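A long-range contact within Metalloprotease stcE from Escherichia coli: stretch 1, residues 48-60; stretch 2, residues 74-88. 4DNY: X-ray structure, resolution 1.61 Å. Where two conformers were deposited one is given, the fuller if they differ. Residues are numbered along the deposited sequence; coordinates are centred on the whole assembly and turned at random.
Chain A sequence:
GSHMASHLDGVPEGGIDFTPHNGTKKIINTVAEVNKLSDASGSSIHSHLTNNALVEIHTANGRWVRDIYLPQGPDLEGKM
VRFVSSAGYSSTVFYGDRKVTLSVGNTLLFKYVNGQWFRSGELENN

Stretch 1, residues 48-60: HLTNNALVEIHTA
Stretch 2 74-88: PDLEGKMVRFVSSAG

The most unusual feature of this contact is a lysine that ties a turn to the segment leading into the first strand: K79 NZ donates to L49 O and to N52 O, both at 2.9 Å, just before the two stretches settle into a parallel pair of strands. Two backbone carbonyls close together suit an ammonium group, which has several protons to give. K79 reaches them with CA-to-CB directed toward stretch 1 and chi angles m, m, t, t, its aliphatic portion lying beside L49 (CD1 to K79 CB, 4.0 Å).

K79 closes a type II turn from L76, with K79 N bonded to L76 O at 2.9 Å. G78, at phi/psi 75/-2, takes the positive phi that favours glycine. A water lies within hydrogen-bonding distance of A53 O (2.8 Å) and G78 O (2.7 Å), bridging the approach to the strands.

Strands 54-60 and 80-86 then run parallel, their directions 13° apart and axes 4.6 Å apart at closest, with L54 paired to M80, V55 to V81, E56 to R82, I57 to F83, H58 to V84 and T59 to S85. Phi lies between about -87 and -143°, and psi between 106 and 152°, through these pairs. As parallel pairing requires, alternate residues of each strand use both N and O toward the partner. M80 N donates to A53 O (3.1 Å), V55 N to M80 O (3.1 Å), R82 N to V55 O (2.9 Å), I57 N to R82 O (2.8 Å) and V84 N to I57 O (2.9 Å). The bond from T59 N to V84 O (3.2 Å) is weak, but S86 N to T59 O is short at 2.8 Å; S86 OG, with chi1 p, donates to the same T59 O at 3.1 Å.

One face of the sheet carries L54, E56, H58, M80, R82 and V84. Here E56 (chi1 and chi2 t) meets R82 (t, t, m) in a salt bridge, OE1 to NH1 2.7 Å, near the guanidinium plane, while L54 CD1 covers one guanidinium face. H58 NE2 donates to E56 OE2 at 2.6 Å, so the buried carboxylate is held by both its oxygens.

The other face bears V55, I57, T59, V81, F83 and S85. I57 (m, t) places CD1 3.5 Å from F83 CE1 and 4.1 Å from V81 CG1, branched aliphatics and an aromatic ring packing against one another. L49 (m, t) extends this apolar packing, its CD1 touching L76 CD2 at 3.5 Å and V81 CG2 at 4.2 Å. Altogether 1020 Å² is buried.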

# COMPACT_ATOMS: atom_id res chain seq x y z
N HIS A 48 7.95 2.52 -7.25
CA HIS A 48 6.92 3.49 -7.66
C HIS A 48 6.83 4.72 -6.79
O HIS A 48 6.57 5.83 -7.29
CB HIS A 48 5.55 2.78 -7.79
CG HIS A 48 5.48 1.87 -8.98
ND1 HIS A 48 5.81 2.29 -10.26
CD2 HIS A 48 5.15 0.57 -9.07
CE1 HIS A 48 5.69 1.27 -11.08
NE2 HIS A 48 5.26 0.22 -10.39
N LEU A 49 7.22 4.59 -5.52
CA LEU A 49 7.24 5.73 -4.63
C LEU A 49 8.44 6.66 -4.79
O LEU A 49 8.45 7.76 -4.27
CB LEU A 49 7.13 5.26 -3.16
CG LEU A 49 5.75 4.72 -2.70
CD1 LEU A 49 5.80 4.17 -1.29
CD2 LEU A 49 4.69 5.87 -2.83
N THR A 50 9.43 6.22 -5.56
CA THR A 50 10.56 7.11 -5.82
C THR A 50 10.14 8.31 -6.66
O THR A 50 10.73 9.39 -6.53
CB THR A 50 11.78 6.34 -6.43
OG1 THR A 50 11.40 5.77 -7.66
CG2 THR A 50 12.24 5.25 -5.49
N ASN A 51 9.16 8.12 -7.54
CA ASN A 51 8.66 9.22 -8.41
C ASN A 51 7.21 9.65 -8.18
O ASN A 51 6.67 10.48 -8.94
CB ASN A 51 8.87 8.86 -9.88
CG ASN A 51 10.35 8.73 -10.23
OD1 ASN A 51 10.76 7.67 -10.69
ND2 ASN A 51 11.14 9.79 -9.98
N ASN A 52 6.58 9.08 -7.14
CA ASN A 52 5.20 9.39 -6.78
C ASN A 52 5.03 9.60 -5.30
O ASN A 52 5.64 8.88 -4.51
CB ASN A 52 4.28 8.23 -7.21
CG ASN A 52 4.21 8.10 -8.73
OD1 ASN A 52 3.45 8.81 -9.36
ND2 ASN A 52 5.00 7.19 -9.31
N ALA A 53 4.14 10.52 -4.95
CA ALA A 53 3.77 10.80 -3.56
C ALA A 53 2.86 9.74 -2.97
O ALA A 53 2.83 9.51 -1.76
CB ALA A 53 3.04 12.13 -3.48
N LEU A 54 2.09 9.09 -3.82
CA LEU A 54 1.12 8.07 -3.43
C LEU A 54 1.05 6.94 -4.42
O LEU A 54 1.04 7.17 -5.66
CB LEU A 54 -0.24 8.73 -3.22
CG LEU A 54 -1.33 7.80 -2.54
CD1 LEU A 54 -2.18 8.59 -1.58
CD2 LEU A 54 -2.07 7.19 -3.64
N VAL A 55 0.98 5.71 -3.90
CA VAL A 55 0.67 4.52 -4.72
C VAL A 55 -0.70 4.05 -4.27
O VAL A 55 -0.93 3.88 -3.05
CB VAL A 55 1.70 3.42 -4.54
CG1 VAL A 55 1.18 2.06 -5.08
CG2 VAL A 55 3.06 3.79 -5.23
N GLU A 56 -1.60 3.78 -5.22
CA GLU A 56 -2.97 3.32 -4.92
C GLU A 56 -3.14 1.96 -5.62
O GLU A 56 -3.05 1.90 -6.85
CB GLU A 56 -4.02 4.32 -5.40
CG GLU A 56 -5.43 3.82 -5.16
CD GLU A 56 -6.51 4.91 -5.33
OE1 GLU A 56 -6.29 6.07 -4.95
OE2 GLU A 56 -7.56 4.59 -5.81
N ILE A 57 -3.38 0.94 -4.82
CA ILE A 57 -3.47 -0.43 -5.30
C ILE A 57 -4.89 -0.87 -5.31
O ILE A 57 -5.62 -0.74 -4.32
CB ILE A 57 -2.66 -1.34 -4.36
CG1 ILE A 57 -1.18 -1.03 -4.49
CG2 ILE A 57 -2.96 -2.87 -4.62
CD1 ILE A 57 -0.29 -1.59 -3.31
N HIS A 58 -5.32 -1.37 -6.47
CA HIS A 58 -6.71 -1.88 -6.64
C HIS A 58 -6.64 -3.37 -6.88
O HIS A 58 -6.23 -3.81 -7.96
CB HIS A 58 -7.35 -1.26 -7.85
CG HIS A 58 -7.64 0.19 -7.71
ND1 HIS A 58 -8.07 0.95 -8.79
CD2 HIS A 58 -7.38 1.07 -6.70
CE1 HIS A 58 -8.22 2.20 -8.36
NE2 HIS A 58 -7.80 2.31 -7.10
N THR A 59 -7.00 -4.19 -5.87
CA THR A 59 -7.17 -5.63 -6.08
C THR A 59 -8.61 -5.88 -6.55
O THR A 59 -9.52 -5.10 -6.20
CB THR A 59 -6.84 -6.40 -4.84
OG1 THR A 59 -7.55 -5.84 -3.74
CG2 THR A 59 -5.30 -6.41 -4.54
N ALA A 60 -8.81 -6.93 -7.30
CA ALA A 60 -10.14 -7.26 -7.83
C ALA A 60 -10.21 -8.73 -8.06
O ALA A 60 -9.20 -9.44 -7.97
CB ALA A 60 -10.38 -6.46 -9.16
N PRO A 74 14.60 4.79 4.11
CA PRO A 74 14.64 6.21 4.32
C PRO A 74 13.87 7.05 3.29
O PRO A 74 13.19 8.02 3.67
CB PRO A 74 16.15 6.52 4.26
CG PRO A 74 16.84 5.28 4.49
CD PRO A 74 15.95 4.16 4.07
N ASP A 75 13.96 6.67 2.02
CA ASP A 75 13.39 7.45 0.96
C ASP A 75 11.86 7.42 0.91
O ASP A 75 11.25 8.08 0.05
CB ASP A 75 13.99 7.05 -0.41
CG ASP A 75 13.78 5.59 -0.76
OD1 ASP A 75 13.38 4.77 0.08
OD2 ASP A 75 14.05 5.28 -1.93
N LEU A 76 11.25 6.68 1.84
CA LEU A 76 9.76 6.58 1.92
C LEU A 76 9.14 7.67 2.80
O LEU A 76 7.93 7.74 2.98
CB LEU A 76 9.37 5.21 2.47
CG LEU A 76 9.68 3.97 1.61
CD1 LEU A 76 9.50 2.69 2.38
CD2 LEU A 76 8.89 3.96 0.29
N GLU A 77 9.96 8.54 3.36
CA GLU A 77 9.49 9.58 4.24
C GLU A 77 8.36 10.40 3.62
O GLU A 77 8.51 10.99 2.54
CB GLU A 77 10.65 10.47 4.62
CG GLU A 77 10.48 11.26 5.80
CD GLU A 77 10.13 10.48 7.07
OE1 GLU A 77 10.53 9.27 7.26
OE2 GLU A 77 9.38 11.10 7.77
N GLY A 78 7.23 10.44 4.33
CA GLY A 78 6.04 11.17 3.92
C GLY A 78 5.22 10.53 2.80
O GLY A 78 4.18 11.10 2.39
N LYS A 79 5.68 9.41 2.29
CA LYS A 79 4.98 8.72 1.22
C LYS A 79 3.73 8.03 1.75
O LYS A 79 3.63 7.65 2.90
CB LYS A 79 5.90 7.68 0.56
CG LYS A 79 7.12 8.28 -0.09
CD LYS A 79 6.78 9.22 -1.23
CE LYS A 79 8.03 9.78 -1.94
NZ LYS A 79 7.78 10.37 -3.23
N MET A 80 2.79 7.76 0.81
CA MET A 80 1.49 7.16 1.16
C MET A 80 1.14 5.99 0.26
O MET A 80 1.53 5.96 -0.91
CB MET A 80 0.38 8.22 1.16
CG MET A 80 0.58 9.23 2.24
SD MET A 80 -0.65 10.56 2.15
CE MET A 80 -2.25 9.72 2.40
N VAL A 81 0.38 5.06 0.81
CA VAL A 81 -0.15 3.92 0.05
C VAL A 81 -1.62 3.76 0.38
O VAL A 81 -1.99 3.69 1.56
CB VAL A 81 0.60 2.58 0.34
CG1 VAL A 81 0.02 1.45 -0.52
CG2 VAL A 81 2.10 2.79 0.01
N ARG A 82 -2.46 3.69 -0.64
CA ARG A 82 -3.89 3.43 -0.49
C ARG A 82 -4.21 2.09 -1.10
O ARG A 82 -3.66 1.72 -2.15
CB ARG A 82 -4.72 4.54 -1.19
CG ARG A 82 -6.21 4.34 -0.97
CD ARG A 82 -7.02 5.43 -1.59
NE ARG A 82 -6.78 6.74 -0.93
CZ ARG A 82 -6.35 7.83 -1.53
NH1 ARG A 82 -6.04 7.80 -2.85
NH2 ARG A 82 -6.21 9.00 -0.88
N PHE A 83 -5.08 1.32 -0.45
CA PHE A 83 -5.62 0.04 -0.99
C PHE A 83 -7.10 0.17 -1.17
O PHE A 83 -7.78 0.68 -0.28
CB PHE A 83 -5.37 -1.12 -0.04
CG PHE A 83 -3.93 -1.50 0.07
CD1 PHE A 83 -3.42 -2.51 -0.70
CD2 PHE A 83 -3.08 -0.85 0.97
CE1 PHE A 83 -2.07 -2.85 -0.61
CE2 PHE A 83 -1.74 -1.21 1.08
CZ PHE A 83 -1.25 -2.20 0.28
N VAL A 84 -7.60 -0.32 -2.31
CA VAL A 84 -9.02 -0.48 -2.55
C VAL A 84 -9.30 -1.87 -3.07
O VAL A 84 -8.80 -2.23 -4.14
CB VAL A 84 -9.56 0.59 -3.57
CG1 VAL A 84 -11.08 0.43 -3.74
CG2 VAL A 84 -9.15 1.98 -3.15
N SER A 85 -10.00 -2.68 -2.28
CA SER A 85 -10.26 -4.07 -2.66
C SER A 85 -11.66 -4.22 -3.27
O SER A 85 -12.67 -3.90 -2.64
CB SER A 85 -10.18 -4.99 -1.47
OG SER A 85 -10.68 -6.26 -1.88
N SER A 86 -11.70 -4.81 -4.45
CA SER A 86 -12.97 -5.32 -5.01
C SER A 86 -12.83 -6.83 -5.23
O SER A 86 -13.55 -7.43 -6.02
CB SER A 86 -13.39 -4.54 -6.29
OG SER A 86 -12.38 -4.59 -7.26
N ALA A 87 -11.89 -7.45 -4.50
CA ALA A 87 -11.61 -8.90 -4.61
C ALA A 87 -12.36 -9.64 -3.49
O ALA A 87 -12.23 -9.28 -2.33
CB ALA A 87 -10.13 -9.18 -4.47
N GLY A 88 -13.09 -10.67 -3.86
CA GLY A 88 -13.78 -11.52 -2.88
C GLY A 88 -12.84 -12.13 -1.88
O GLY A 88 -13.14 -12.16 -0.67
O HOH W 1 2.89 11.67 0.04